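Local coordinates for glyoxalase family protein (Enterococcus faecalis, PDB 2P25), which belongs to the glyoxalase/bleomycin resistance protein/dioxygenase superfamily, built of paired beta sheets with flanking helices, and forms a two-subunit assembly, at residues L74-A78 against L120-L124; I96-P100 against T112-D116. One frame throughout, in Å; residues are numbered along the deposited sequence.

In the fold
Interactions 1 and 2, centres about 10 Å apart, both reach the sheet of the chain's second half, whose strands are ordered 73-80, 121-125, 110-115 and 102-103; interaction 2 does so through strand 110-115. Along the chain come 74-78, then 96-100 after helix 84-93, then 112-116 and 120-124, so the second contact closes within the span bridged by the first. Consecutive antiparallel strands 110-115 and 121-125 join the contacts through probable backbone bonds, L122 with F114 and L124 with T112. Interaction 1 lies deeper and joins the outermost strand 73-80, through which the sheet continues into the second subunit; interaction 2 holds the connection after helix 84-93 onto the same sheet.

Interaction 1: residues L74-A78 against L120-L124; sequences LRHLA and LPLEL
The carbonyl oxygen L77 O is held from strand 121-124 by two groups. E123 N donates to it at 2.9 Å, with a nearly straight N-H...O angle of 168°. L122 CA adds a weaker CA-H...O contact to L77 O at 3.4 Å. One residue on, A78 CA makes a similar approach to E123 O at 3.4 Å, and E123 also bonds the backbone of F79. The strands run parallel, with L77 paired to L122 and A78 to E123. On the sheet face of L77 and L122, the methyl L122 CD2 reaches back to L77 CB at 3.9 Å, and F22 of helix 16-26 packs on L122. On the face of A78 and E123, the two CB atoms of this pair lie 3.7 Å apart. With CG anti to its backbone N (chi1 -170°) and the chain extended beyond, E123 carries its carboxylate past A78 to lie beside the H76 ring, the two planes 53° apart. Nearer the start of the strands, H76 CB sits 3.2 Å from P121 O, while the proline CD lies against the backbone, P121 CD to R75 O at 3.8 Å. The polar ends reach across the dimer interface: E123 OE2 bonds H8 of the second subunit, R75 NH1 bonds N12 of that subunit, and strand 73-80 pairs antiparallel with one of its strands. The buried carboxylate of E123 is thus positioned by a partner on another chain as well as by packing within its own. The gathering of H8 of the second subunit, H76 and E123 is reminiscent of the metal-site positions in many relatives, without establishing that a metal binds here.

Interaction 2: residues I96-P100 against T112-D116; sequences IETEP and TFFFD
E99 meets strand 112-115 through both its backbone and its carboxylate. E99 N donates to F113 O at 3.0 Å with an N-H...O angle of 172°. T98 CA adds a CA-H...O contact to F113 O at 3.5 Å. Next along, the hydroxyl T112 OG1 donates to E99 O over only 2.5 Å, from 54° above the carbonyl plane; the unusual shortness and the off-plane approach leave the strength of this bond uncertain. The glutamate chain, extended beyond CG, runs beside F113 in the same direction and crosses F115 at about a right angle. Its oxygen E99 OE2 meets the edge of the F115 ring in the ring plane, 3.4 Å from F115 CZ, while E99 OE1 lies obliquely to the F113 ring. At the other end of the segment the methyl I96 CG2 lies 3.7 Å from F114 CD1, and F114 CB sits 3.3 Å from E97 O. With its CG between backbone N and carbonyl carbon (chi1 62°), F114 turns its ring toward I96, L91 and F22. A water completes the backbone pairing, donating to E97 O at 2.7 Å and accepting from F115 N at 2.9 Å. Further out, R102 forms a salt bridge with E99 OE1, and N92, near the end of helix 84-93, is hydrogen-bonded to T98 OG1. L91 of that helix and F22 of helix 16-26 pack on both I96 and F114, and F113 meets H76 edge-to-face. The straight E99 N bond and the water, with the less certain hydroxyl bond beside them, therefore join the irregular segment after helix 84-93 alongside strand 110-115 in a roughly antiparallel sense. R102 probably steadies the E99 carboxylate electrostatically, leaving its other oxygen to interact with the weakly positive hydrogens at the F115 ring edge.

Interaction 1: residues L74-A78 against L120-L124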
ATOM      1  N   LEU A  74       1.126  -2.897  -5.900  1.00 16.25           N
ATOM      2  CA  LEU A  74       0.402  -1.845  -5.158  1.00 15.74           C
ATOM      3  C   LEU A  74       0.254  -0.582  -6.002  1.00 17.33           C
ATOM      4  O   LEU A  74       1.210  -0.128  -6.626  1.00 18.35           O
ATOM      5  CB  LEU A  74       1.138  -1.567  -3.866  1.00 17.04           C
ATOM      6  CG  LEU A  74       0.915  -2.650  -2.796  1.00 16.38           C
ATOM      7  CD1 LEU A  74       2.027  -2.598  -1.734  1.00 18.10           C
ATOM      8  CD2 LEU A  74      -0.473  -2.441  -2.148  1.00 18.90           C
ATOM      9  N   ARG A  75      -0.959  -0.038  -6.023  1.00 16.65           N
ATOM     10  CA  ARG A  75      -1.329   1.065  -6.910  1.00 16.17           C
ATOM     11  C   ARG A  75      -1.390   2.418  -6.181  1.00 17.29           C
ATOM     12  O   ARG A  75      -0.792   3.405  -6.613  1.00 18.19           O
ATOM     13  CB  ARG A  75      -2.722   0.763  -7.508  1.00 17.01           C
ATOM     14  CG  ARG A  75      -3.284   1.842  -8.403  1.00 19.27           C
ATOM     15  CD  ARG A  75      -4.680   1.366  -8.808  1.00 19.91           C
ATOM     16  NE  ARG A  75      -5.407   2.270  -9.685  1.00 23.77           N
ATOM     17  CZ  ARG A  75      -5.859   1.949 -10.908  1.00 25.24           C
ATOM     18  NH1 ARG A  75      -5.618   0.752 -11.477  1.00 24.05           N
ATOM     19  NH2 ARG A  75      -6.532   2.861 -11.592  1.00 24.22           N
ATOM     20  N   HIS A  76      -2.168   2.471  -5.120  1.00 16.64           N
ATOM     21  CA  HIS A  76      -2.295   3.731  -4.349  1.00 16.61           C
ATOM     22  C   HIS A  76      -2.654   3.471  -2.916  1.00 16.68           C
ATOM     23  O   HIS A  76      -3.020   2.351  -2.553  1.00 15.76           O
ATOM     24  CB  HIS A  76      -3.227   4.752  -5.036  1.00 16.80           C
ATOM     25  CG  HIS A  76      -4.689   4.365  -5.071  1.00 17.73           C
ATOM     26  ND1 HIS A  76      -5.464   4.230  -3.941  1.00 22.69           N
ATOM     27  CD2 HIS A  76      -5.521   4.160  -6.121  1.00 15.55           C
ATOM     28  CE1 HIS A  76      -6.707   3.933  -4.289  1.00 18.12           C
ATOM     29  NE2 HIS A  76      -6.758   3.859  -5.607  1.00 21.38           N
ATOM     30  N   LEU A  77      -2.551   4.522  -2.090  1.00 17.26           N
ATOM     31  CA  LEU A  77      -2.938   4.440  -0.695  1.00 17.97           C
ATOM     32  C   LEU A  77      -3.986   5.518  -0.494  1.00 17.50           C
ATOM     33  O   LEU A  77      -3.823   6.610  -1.017  1.00 17.86           O
ATOM     34  CB  LEU A  77      -1.735   4.785   0.187  1.00 18.40           C
ATOM     35  CG  LEU A  77      -1.894   4.814   1.689  1.00 20.76           C
ATOM     36  CD1 LEU A  77      -2.407   3.473   2.205  1.00 23.18           C
ATOM     37  CD2 LEU A  77      -0.488   5.126   2.283  1.00 20.57           C
ATOM     38  N   ALA A  78      -5.080   5.183   0.188  1.00 16.76           N
ATOM     39  CA  ALA A  78      -6.184   6.137   0.351  1.00 16.79           C
ATOM     40  C   ALA A  78      -6.374   6.464   1.809  1.00 17.30           C
ATOM     41  O   ALA A  78      -6.393   5.548   2.641  1.00 16.75           O
ATOM     42  CB  ALA A  78      -7.457   5.526  -0.203  1.00 17.17           C
ATOM     43  N   LEU A 120       3.683   9.105  -6.473  1.00 17.34           N
ATOM     44  CA  LEU A 120       2.809   8.074  -5.911  1.00 17.46           C
ATOM     45  C   LEU A 120       1.427   8.671  -5.701  1.00 17.14           C
ATOM     46  O   LEU A 120       1.312   9.688  -5.011  1.00 17.15           O
ATOM     47  CB  LEU A 120       3.333   7.566  -4.562  1.00 17.51           C
ATOM     48  CG  LEU A 120       2.453   6.487  -3.893  1.00 18.24           C
ATOM     49  CD1 LEU A 120       2.223   5.216  -4.790  1.00 18.22           C
ATOM     50  CD2 LEU A 120       3.063   6.108  -2.555  1.00 20.07           C
ATOM     51  N   PRO A 121       0.376   8.079  -6.307  1.00 17.30           N
ATOM     52  CA  PRO A 121      -0.977   8.599  -6.020  1.00 17.74           C
ATOM     53  C   PRO A 121      -1.420   8.313  -4.594  1.00 18.15           C
ATOM     54  O   PRO A 121      -1.329   7.164  -4.099  1.00 17.72           O
ATOM     55  CB  PRO A 121      -1.884   7.850  -7.030  1.00 18.26           C
ATOM     56  CG  PRO A 121      -0.909   7.267  -8.072  1.00 19.27           C
ATOM     57  CD  PRO A 121       0.348   6.987  -7.295  1.00 18.20           C
ATOM     58  N   LEU A 122      -1.932   9.362  -3.944  1.00 18.04           N
ATOM     59  CA  LEU A 122      -2.451   9.267  -2.594  1.00 17.34           C
ATOM     60  C   LEU A 122      -3.863   9.811  -2.662  1.00 18.22           C
ATOM     61  O   LEU A 122      -4.086  10.943  -3.116  1.00 19.70           O
ATOM     62  CB  LEU A 122      -1.584  10.072  -1.622  1.00 17.67           C
ATOM     63  CG  LEU A 122      -0.129   9.568  -1.528  1.00 17.07           C
ATOM     64  CD1 LEU A 122       0.730  10.554  -0.714  1.00 18.41           C
ATOM     65  CD2 LEU A 122      -0.150   8.179  -0.834  1.00 19.31           C
ATOM     66  N   GLU A 123      -4.822   8.994  -2.246  1.00 17.53           N
ATOM     67  CA  GLU A 123      -6.222   9.395  -2.357  1.00 17.57           C
ATOM     68  C   GLU A 123      -6.768   9.961  -1.047  1.00 16.81           C
ATOM     69  O   GLU A 123      -6.414   9.483   0.030  1.00 17.04           O
ATOM     70  CB  GLU A 123      -7.018   8.187  -2.788  1.00 18.47           C
ATOM     71  CG  GLU A 123      -8.458   8.446  -3.189  1.00 20.87           C
ATOM     72  CD  GLU A 123      -9.206   7.143  -3.385  1.00 24.96           C
ATOM     73  OE1 GLU A 123      -8.851   6.382  -4.298  1.00 29.36           O
ATOM     74  OE2 GLU A 123     -10.114   6.835  -2.602  1.00 28.63           O
ATOM     75  N   LEU A 124      -7.669  10.940  -1.159  1.00 16.72           N
ATOM     76  CA  LEU A 124      -8.527  11.367  -0.052  1.00 16.83           C
ATOM     77  C   LEU A 124      -9.933  10.896  -0.364  1.00 17.93           C
ATOM     78  O   LEU A 124     -10.424  11.074  -1.490  1.00 17.26           O
ATOM     79  CB  LEU A 124      -8.519  12.896   0.057  1.00 17.85           C
ATOM     80  CG  LEU A 124      -7.195  13.628   0.299  1.00 17.78           C
ATOM     81  CD1 LEU A 124      -7.415  15.153   0.315  1.00 20.52           C
ATOM     82  CD2 LEU A 124      -6.560  13.154   1.594  1.00 20.25           C
TER

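Interaction 2: residues I96-P100 against T112-D116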
ATOM      1  N   ILE A  96       0.988  21.471  -2.087  1.00 21.59           N
ATOM      2  CA  ILE A  96       0.683  20.158  -2.643  1.00 21.32           C
ATOM      3  C   ILE A  96      -0.600  20.253  -3.455  1.00 21.72           C
ATOM      4  O   ILE A  96      -1.665  20.498  -2.902  1.00 21.68           O
ATOM      5  CB  ILE A  96       0.523  19.100  -1.539  1.00 21.12           C
ATOM      6  CG1 ILE A  96       1.850  18.925  -0.798  1.00 21.09           C
ATOM      7  CG2 ILE A  96       0.014  17.736  -2.143  1.00 20.62           C
ATOM      8  CD1 ILE A  96       1.709  18.164   0.540  1.00 22.67           C
ATOM      9  N   GLU A  97      -0.472  20.065  -4.766  1.00 21.46           N
ATOM     10  CA  GLU A  97      -1.612  20.131  -5.686  1.00 22.29           C
ATOM     11  C   GLU A  97      -2.576  18.957  -5.549  1.00 20.99           C
ATOM     12  O   GLU A  97      -2.171  17.844  -5.223  1.00 20.05           O
ATOM     13  CB  GLU A  97      -1.123  20.238  -7.122  1.00 23.34           C
ATOM     14  CG  GLU A  97      -0.343  21.494  -7.367  1.00 28.56           C
ATOM     15  CD  GLU A  97      -0.184  21.772  -8.849  1.00 37.00           C
ATOM     16  OE1 GLU A  97      -1.216  21.994  -9.519  1.00 40.22           O
ATOM     17  OE2 GLU A  97       0.968  21.741  -9.341  1.00 41.30           O
ATOM     18  N   THR A  98      -3.860  19.234  -5.766  1.00 20.52           N
ATOM     19  CA  THR A  98      -4.880  18.202  -5.702  1.00 20.49           C
ATOM     20  C   THR A  98      -5.659  18.222  -7.003  1.00 21.05           C
ATOM     21  O   THR A  98      -5.841  19.296  -7.617  1.00 21.23           O
ATOM     22  CB  THR A  98      -5.834  18.405  -4.487  1.00 21.07           C
ATOM     23  OG1 THR A  98      -6.225  19.774  -4.399  1.00 19.44           O
ATOM     24  CG2 THR A  98      -5.141  18.002  -3.178  1.00 21.11           C
ATOM     25  N   GLU A  99      -6.068  17.040  -7.454  1.00 20.55           N
ATOM     26  CA  GLU A  99      -6.985  16.919  -8.592  1.00 20.98           C
ATOM     27  C   GLU A  99      -8.361  17.506  -8.248  1.00 20.95           C
ATOM     28  O   GLU A  99      -8.731  17.597  -7.070  1.00 19.95           O
ATOM     29  CB  GLU A  99      -7.154  15.465  -9.025  1.00 20.93           C
ATOM     30  CG  GLU A  99      -5.875  14.825  -9.546  1.00 23.28           C
ATOM     31  CD  GLU A  99      -6.111  13.427 -10.030  1.00 26.05           C
ATOM     32  OE1 GLU A  99      -7.154  12.825  -9.676  1.00 28.98           O
ATOM     33  OE2 GLU A  99      -5.241  12.914 -10.755  1.00 29.96           O
ATOM     34  N   PRO A 100      -9.125  17.932  -9.277  1.00 21.54           N
ATOM     35  CA  PRO A 100     -10.487  18.406  -8.989  1.00 22.34           C
ATOM     36  C   PRO A 100     -11.298  17.346  -8.228  1.00 21.83           C
ATOM     37  O   PRO A 100     -11.155  16.151  -8.460  1.00 22.07           O
ATOM     38  CB  PRO A 100     -11.103  18.615 -10.378  1.00 22.90           C
ATOM     39  CG  PRO A 100      -9.920  18.793 -11.293  1.00 23.05           C
ATOM     40  CD  PRO A 100      -8.784  18.030 -10.708  1.00 23.14           C
ATOM     41  N   THR A 112     -10.571  12.692  -4.041  1.00 18.69           N
ATOM     42  CA  THR A 112      -9.628  13.265  -4.987  1.00 17.92           C
ATOM     43  C   THR A 112      -8.255  12.609  -4.719  1.00 16.94           C
ATOM     44  O   THR A 112      -8.121  11.785  -3.795  1.00 17.20           O
ATOM     45  CB  THR A 112      -9.531  14.799  -4.881  1.00 18.88           C
ATOM     46  OG1 THR A 112      -8.751  15.294  -6.004  1.00 20.08           O
ATOM     47  CG2 THR A 112      -8.862  15.223  -3.548  1.00 18.69           C
ATOM     48  N   PHE A 113      -7.267  12.993  -5.518  1.00 17.23           N
ATOM     49  CA  PHE A 113      -5.893  12.506  -5.396  1.00 17.58           C
ATOM     50  C   PHE A 113      -4.913  13.654  -5.297  1.00 17.36           C
ATOM     51  O   PHE A 113      -5.110  14.732  -5.875  1.00 17.69           O
ATOM     52  CB  PHE A 113      -5.476  11.685  -6.627  1.00 18.05           C
ATOM     53  CG  PHE A 113      -6.028  10.287  -6.662  1.00 18.24           C
ATOM     54  CD1 PHE A 113      -5.301   9.228  -6.116  1.00 19.58           C
ATOM     55  CD2 PHE A 113      -7.273  10.038  -7.225  1.00 20.85           C
ATOM     56  CE1 PHE A 113      -5.811   7.914  -6.166  1.00 21.11           C
ATOM     57  CE2 PHE A 113      -7.800   8.728  -7.283  1.00 22.15           C
ATOM     58  CZ  PHE A 113      -7.086   7.678  -6.744  1.00 21.73           C
ATOM     59  N   PHE A 114      -3.853  13.413  -4.536  1.00 17.42           N
ATOM     60  CA  PHE A 114      -2.645  14.215  -4.590  1.00 17.02           C
ATOM     61  C   PHE A 114      -1.498  13.219  -4.786  1.00 16.85           C
ATOM     62  O   PHE A 114      -1.748  12.018  -4.879  1.00 18.53           O
ATOM     63  CB  PHE A 114      -2.470  15.105  -3.345  1.00 17.18           C
ATOM     64  CG  PHE A 114      -2.342  14.355  -2.035  1.00 17.53           C
ATOM     65  CD1 PHE A 114      -1.109  14.324  -1.358  1.00 18.41           C
ATOM     66  CD2 PHE A 114      -3.453  13.748  -1.452  1.00 16.89           C
ATOM     67  CE1 PHE A 114      -0.976  13.669  -0.136  1.00 19.59           C
ATOM     68  CE2 PHE A 114      -3.328  13.074  -0.240  1.00 18.59           C
ATOM     69  CZ  PHE A 114      -2.096  13.053   0.424  1.00 18.53           C
ATOM     70  N   PHE A 115      -0.264  13.701  -4.906  1.00 17.18           N
ATOM     71  CA  PHE A 115       0.840  12.820  -5.301  1.00 17.41           C
ATOM     72  C   PHE A 115       2.033  13.141  -4.474  1.00 17.62           C
ATOM     73  O   PHE A 115       2.277  14.300  -4.136  1.00 17.92           O
ATOM     74  CB  PHE A 115       1.150  13.016  -6.794  1.00 18.07           C
ATOM     75  CG  PHE A 115      -0.022  12.699  -7.660  1.00 19.82           C
ATOM     76  CD1 PHE A 115      -0.221  11.403  -8.119  1.00 21.66           C
ATOM     77  CD2 PHE A 115      -0.982  13.689  -7.967  1.00 21.35           C
ATOM     78  CE1 PHE A 115      -1.359  11.092  -8.876  1.00 21.90           C
ATOM     79  CE2 PHE A 115      -2.110  13.377  -8.709  1.00 20.92           C
ATOM     80  CZ  PHE A 115      -2.298  12.089  -9.165  1.00 22.33           C
ATOM     81  N   ASP A 116       2.771  12.088  -4.121  1.00 17.42           N
ATOM     82  CA  ASP A 116       4.022  12.270  -3.376  1.00 16.79           C
ATOM     83  C   ASP A 116       5.122  12.791  -4.321  1.00 16.27           C
ATOM     84  O   ASP A 116       4.885  12.952  -5.529  1.00 17.30           O
ATOM     85  CB  ASP A 116       4.342  11.011  -2.522  1.00 15.63           C
ATOM     86  CG  ASP A 116       5.316  10.016  -3.204  1.00 17.11           C
ATOM     87  OD1 ASP A 116       5.579  10.103  -4.401  1.00 16.01           O
ATOM     88  OD2 ASP A 116       5.817   9.133  -2.468  1.00 17.27           O
TER
HETATM   89  O   HOH W   1       0.200  16.521  -5.512  1.00 20.96           O